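Envelope polyprotein (Puumala orthohantavirus, PDB 5FXU) forms part of the antigenic hantaviral surface as the envelope glycoprotein Gn, and probably acts with its partner Gc in cell entry. Local coordinates at residues Phe57-Thr61 / Val283-Ser289; Ile296-Phe301 / Gly326-Glu330. One frame throughout, in Å; residues are numbered along the deposited sequence.

Interaction 1. Residues Phe57-Thr61 / Val283-Ser289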
loop_
_atom_site.group_PDB
_atom_site.type_symbol
_atom_site.label_atom_id
_atom_site.label_comp_id
_atom_site.label_asym_id
_atom_site.label_seq_id
_atom_site.Cartn_x
_atom_site.Cartn_y
_atom_site.Cartn_z
ATOM N N PHE A 57 -13.616 -4.072 -8.785
ATOM C CA PHE A 57 -12.541 -3.382 -9.481
ATOM C C PHE A 57 -12.897 -3.232 -10.951
ATOM O O PHE A 57 -13.580 -4.070 -11.534
ATOM C CB PHE A 57 -11.258 -4.204 -9.418
ATOM C CG PHE A 57 -10.411 -3.925 -8.220
ATOM C CD1 PHE A 57 -10.705 -4.488 -6.973
ATOM C CD2 PHE A 57 -9.303 -3.120 -8.333
ATOM C CE1 PHE A 57 -9.902 -4.227 -5.868
ATOM C CE2 PHE A 57 -8.506 -2.863 -7.242
ATOM C CZ PHE A 57 -8.808 -3.409 -6.004
ATOM N N THR A 58 -12.425 -2.142 -11.545
ATOM C CA THR A 58 -12.421 -2.013 -12.969
ATOM C C THR A 58 -11.101 -2.547 -13.454
ATOM O O THR A 58 -10.077 -2.042 -13.076
ATOM C CB THR A 58 -12.585 -0.561 -13.373
ATOM O OG1 THR A 58 -13.917 -0.182 -13.063
ATOM C CG2 THR A 58 -12.324 -0.373 -14.890
ATOM N N LYS A 59 -11.135 -3.580 -14.273
ATOM C CA LYS A 59 -9.926 -4.088 -14.919
ATOM C C LYS A 59 -9.662 -3.357 -16.230
ATOM O O LYS A 59 -10.492 -3.375 -17.091
ATOM C CB LYS A 59 -10.092 -5.563 -15.198
ATOM C CG LYS A 59 -8.877 -6.217 -15.791
ATOM C CD LYS A 59 -9.207 -7.648 -16.093
ATOM C CE LYS A 59 -8.046 -8.315 -16.769
ATOM N NZ LYS A 59 -8.378 -9.739 -17.027
ATOM N N TRP A 60 -8.484 -2.766 -16.371
ATOM C CA TRP A 60 -8.109 -1.952 -17.490
ATOM C C TRP A 60 -6.836 -2.546 -18.086
ATOM O O TRP A 60 -5.828 -2.651 -17.408
ATOM C CB TRP A 60 -7.859 -0.518 -17.004
ATOM C CG TRP A 60 -7.445 0.441 -18.077
ATOM C CD1 TRP A 60 -7.861 0.438 -19.388
ATOM C CD2 TRP A 60 -6.551 1.553 -17.945
ATOM N NE1 TRP A 60 -7.251 1.444 -20.085
ATOM C CE2 TRP A 60 -6.447 2.157 -19.229
ATOM C CE3 TRP A 60 -5.823 2.092 -16.892
ATOM C CZ2 TRP A 60 -5.648 3.299 -19.464
ATOM C CZ3 TRP A 60 -5.033 3.203 -17.124
ATOM C CH2 TRP A 60 -4.952 3.798 -18.403
ATOM N N THR A 61 -6.893 -2.924 -19.367
ATOM C CA THR A 61 -5.828 -3.699 -20.038
ATOM C C THR A 61 -5.497 -3.083 -21.411
ATOM O O THR A 61 -6.308 -2.383 -21.976
ATOM C CB THR A 61 -6.276 -5.168 -20.248
ATOM O OG1 THR A 61 -7.545 -5.203 -20.913
ATOM C CG2 THR A 61 -6.432 -5.851 -18.951
ATOM N N VAL A 283 -1.575 5.625 -22.786
ATOM C CA VAL A 283 -2.879 5.024 -22.989
ATOM C C VAL A 283 -3.947 5.676 -22.126
ATOM O O VAL A 283 -3.665 6.229 -21.066
ATOM C CB VAL A 283 -2.858 3.493 -22.752
ATOM C CG1 VAL A 283 -2.020 2.803 -23.818
ATOM C CG2 VAL A 283 -2.344 3.151 -21.363
ATOM N N THR A 284 -5.183 5.576 -22.588
ATOM C CA THR A 284 -6.316 6.090 -21.854
ATOM C C THR A 284 -7.374 5.019 -21.786
ATOM O O THR A 284 -7.296 4.004 -22.487
ATOM C CB THR A 284 -6.892 7.342 -22.523
ATOM O OG1 THR A 284 -7.263 7.030 -23.882
ATOM C CG2 THR A 284 -5.869 8.475 -22.520
ATOM N N GLY A 285 -8.363 5.230 -20.929
ATOM C CA GLY A 285 -9.442 4.260 -20.808
ATOM C C GLY A 285 -10.594 4.747 -19.981
ATOM O O GLY A 285 -10.535 5.836 -19.421
ATOM N N LYS A 286 -11.624 3.899 -19.894
ATOM C CA LYS A 286 -12.859 4.216 -19.190
ATOM C C LYS A 286 -12.983 3.453 -17.886
ATOM O O LYS A 286 -13.029 2.218 -17.879
ATOM C CB LYS A 286 -14.043 3.884 -20.071
ATOM C CG LYS A 286 -13.969 4.515 -21.455
ATOM C CD LYS A 286 -15.030 3.922 -22.367
ATOM C CE LYS A 286 -15.133 4.732 -23.640
ATOM N NZ LYS A 286 -15.972 4.020 -24.636
ATOM N N ALA A 287 -13.030 4.194 -16.786
ATOM C CA ALA A 287 -13.191 3.613 -15.459
ATOM C C ALA A 287 -14.263 4.389 -14.705
ATOM O O ALA A 287 -14.085 5.581 -14.485
ATOM C CB ALA A 287 -11.880 3.649 -14.717
ATOM N N PRO A 288 -15.389 3.758 -14.362
ATOM C CA PRO A 288 -15.705 2.369 -14.736
ATOM C C PRO A 288 -15.956 2.240 -16.245
ATOM O O PRO A 288 -16.041 3.250 -16.937
ATOM C CB PRO A 288 -16.958 2.038 -13.905
ATOM C CG PRO A 288 -17.546 3.355 -13.553
ATOM C CD PRO A 288 -16.395 4.324 -13.445
ATOM N N SER A 289 -16.026 1.011 -16.742
ATOM C CA SER A 289 -16.175 0.752 -18.176
ATOM C C SER A 289 -17.457 1.318 -18.775
ATOM O O SER A 289 -17.518 1.553 -19.986
ATOM C CB SER A 289 -16.122 -0.748 -18.464
ATOM O OG SER A 289 -17.233 -1.413 -17.898
#
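The indole of W60 lies against the backbone of V283-G285, and T58, two residues earlier on the same strand, meets A287 and P288 in the segment 286-289 that follows strand 278-285. W60 buries 91 Å² and T58 63 Å² of the 270 Å² total; no hydrogen bond joins the two segments. Their strand axes come no closer than 8.5 Å at 149°, too wide for backbone pairing, so side chains bridge the gap. CG of W60 stands anti to the backbone N (chi1 179°), which carries the six-membered ring across to the peptide between T284 and G285: CZ2 lies 3.4 Å from T284 C. The same atom touches V283 CG2 at 3.8 Å, and V283 C and T284 N sit at the ring edge, in plane. G285 CA lies 3.6 Å from W60 NE1, so the indole packs directly on the main chain. T58 works with both branches. Its CG2 meets A287 CB at 4.1 Å, while OG1 rests 3.5 Å from P288 CA, just past a cis peptide. That hydroxyl is bonded to E85, whose other carboxylate oxygen bonds S289 OG. Strand 54-64 of the Gn head is thus set against an edge strand of a three-stranded sheet by van der Waals contact, much of it indole on peptide groups, and E85 of strand 79-89 supplies an indirect polar link.

Interaction 2. Residues Ile296-Phe301 / Gly326-Glu330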
loop_
_atom_site.group_PDB
_atom_site.type_symbol
_atom_site.label_atom_id
_atom_site.label_comp_id
_atom_site.label_asym_id
_atom_site.label_seq_id
_atom_site.Cartn_x
_atom_site.Cartn_y
_atom_site.Cartn_z
ATOM N N ILE A 296 -9.333 7.899 -17.156
ATOM C CA ILE A 296 -8.039 7.474 -16.624
ATOM C C ILE A 296 -6.990 7.453 -17.731
ATOM O O ILE A 296 -7.315 7.201 -18.882
ATOM C CB ILE A 296 -8.160 6.085 -15.936
ATOM C CG1 ILE A 296 -6.948 5.826 -15.033
ATOM C CG2 ILE A 296 -8.396 4.965 -16.955
ATOM C CD1 ILE A 296 -7.004 4.511 -14.310
ATOM N N GLN A 297 -5.747 7.745 -17.371
ATOM C CA GLN A 297 -4.620 7.602 -18.286
ATOM C C GLN A 297 -3.435 6.959 -17.590
ATOM O O GLN A 297 -3.405 6.803 -16.366
ATOM C CB GLN A 297 -4.206 8.963 -18.870
ATOM C CG GLN A 297 -3.559 9.872 -17.851
ATOM C CD GLN A 297 -3.345 11.299 -18.348
ATOM O OE1 GLN A 297 -4.048 11.771 -19.221
ATOM N NE2 GLN A 297 -2.393 12.000 -17.746
ATOM N N GLY A 298 -2.446 6.609 -18.388
ATOM C CA GLY A 298 -1.265 5.983 -17.866
ATOM C C GLY A 298 -0.286 5.687 -18.962
ATOM O O GLY A 298 -0.459 6.146 -20.082
ATOM N N VAL A 299 0.722 4.890 -18.636
ATOM C CA VAL A 299 1.763 4.493 -19.566
ATOM C C VAL A 299 1.811 2.984 -19.658
ATOM O O VAL A 299 2.033 2.283 -18.669
ATOM C CB VAL A 299 3.107 5.036 -19.101
ATOM C CG1 VAL A 299 4.242 4.542 -19.987
ATOM C CG2 VAL A 299 3.061 6.558 -19.120
ATOM N N ALA A 300 1.588 2.494 -20.864
ATOM C CA ALA A 300 1.688 1.087 -21.163
ATOM C C ALA A 300 3.143 0.671 -21.138
ATOM O O ALA A 300 4.010 1.398 -21.636
ATOM C CB ALA A 300 1.099 0.795 -22.537
ATOM N N PHE A 301 3.394 -0.519 -20.597
ATOM C CA PHE A 301 4.711 -1.084 -20.623
ATOM C C PHE A 301 4.661 -2.597 -20.860
ATOM O O PHE A 301 3.609 -3.237 -20.744
ATOM C CB PHE A 301 5.436 -0.784 -19.318
ATOM C CG PHE A 301 4.927 -1.568 -18.153
ATOM C CD1 PHE A 301 3.870 -1.090 -17.386
ATOM C CD2 PHE A 301 5.500 -2.795 -17.811
ATOM C CE1 PHE A 301 3.408 -1.809 -16.285
ATOM C CE2 PHE A 301 5.026 -3.515 -16.723
ATOM C CZ PHE A 301 3.982 -3.023 -15.964
ATOM N N GLY A 326 -0.083 -4.242 -16.850
ATOM C CA GLY A 326 0.680 -3.757 -17.992
ATOM C C GLY A 326 0.604 -2.252 -18.197
ATOM O O GLY A 326 1.065 -1.757 -19.202
ATOM N N ILE A 327 0.032 -1.516 -17.251
ATOM C CA ILE A 327 -0.079 -0.053 -17.351
ATOM C C ILE A 327 0.332 0.598 -16.026
ATOM O O ILE A 327 -0.188 0.234 -14.979
ATOM C CB ILE A 327 -1.521 0.385 -17.638
ATOM C CG1 ILE A 327 -2.041 -0.294 -18.913
ATOM C CG2 ILE A 327 -1.608 1.910 -17.741
ATOM C CD1 ILE A 327 -3.511 -0.077 -19.188
ATOM N N ILE A 328 1.242 1.568 -16.086
ATOM C CA ILE A 328 1.533 2.416 -14.938
ATOM C C ILE A 328 0.483 3.522 -14.941
ATOM O O ILE A 328 0.588 4.465 -15.743
ATOM C CB ILE A 328 2.941 3.026 -15.012
ATOM C CG1 ILE A 328 3.977 1.914 -15.117
ATOM C CG2 ILE A 328 3.216 3.909 -13.765
ATOM C CD1 ILE A 328 5.342 2.388 -15.533
ATOM N N MET A 329 -0.532 3.392 -14.079
ATOM C CA MET A 329 -1.606 4.384 -14.029
ATOM C C MET A 329 -1.071 5.762 -13.553
ATOM O O MET A 329 -0.076 5.859 -12.815
ATOM C CB MET A 329 -2.845 3.882 -13.252
ATOM C CG MET A 329 -2.613 3.625 -11.786
ATOM S SD MET A 329 -4.110 2.895 -11.102
ATOM C CE MET A 329 -3.462 1.254 -10.852
ATOM N N GLU A 330 -1.666 6.830 -14.077
ATOM C CA GLU A 330 -1.190 8.186 -13.813
ATOM C C GLU A 330 -1.271 8.461 -12.314
ATOM O O GLU A 330 -2.352 8.447 -11.743
ATOM C CB GLU A 330 -2.052 9.201 -14.570
ATOM C CG GLU A 330 -1.679 10.676 -14.370
ATOM C CD GLU A 330 -0.282 10.940 -14.876
ATOM O OE1 GLU A 330 -0.111 11.199 -16.102
ATOM O OE2 GLU A 330 0.650 10.797 -14.061
#
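Residues 298-300 pair antiparallel with 327-329: V299 and I328 form the hydrogen-bonded pair, V299 N to I328 O 2.9 Å and I328 N to V299 O 2.8 Å, flanked by the non-hydrogen-bonded pairs G298-M329 and A300-I327. Further bonds, E330 N to Q297 O and F301 N to G326 O, extend the pairing at both ends. At one end the Q297 and E330 side chains extend alongside each other in one direction. NE2 of Q297 gives a 2.9 Å bond to the anti lone pair of E330 OE1. OE1 lies close to the Q297 amide plane (12° out of it), while the carboxylate itself is turned 59° from that plane. The other carboxylate oxygen, OE2, accepts from N332 N, so both oxygens of E330 are engaged. At the other end a chi1 of 72° turns the F301 ring back over G326, whose CA lies 4.2 Å from the ring centroid over one face. F301 CD1 also meets I328 CG1 at 3.8 Å. At the pair G298-M329 the strands approach closely, G298 CA to I328 O 3.2 Å. This is a regular antiparallel pairing, the edge strand 327-329 against the central strand of a three-stranded sheet in the Gn head.

In the fold
Interactions 1 and 2 meet through the three-stranded sheet 278-285, 296-302, 327-329: the first uses one outermost strand, the second joins the central strand to the other. The backbone bonds V283 O to G298 N and G285 N to I296 O, both probable, connect them directly, and W60 of interaction 1 also packs against the backbone of Q297. Their centres lie 10 Å apart on the same side of the chain's centre. Interaction 2 is the more buried and rests chiefly on main-chain hydrogen bonds, with one amide-carboxylate bond at its partly exposed end; interaction 1, partly buried, sets side chains of the separate strand 54-64 against the sheet and the segment that follows, with no hydrogen bond across the two segments.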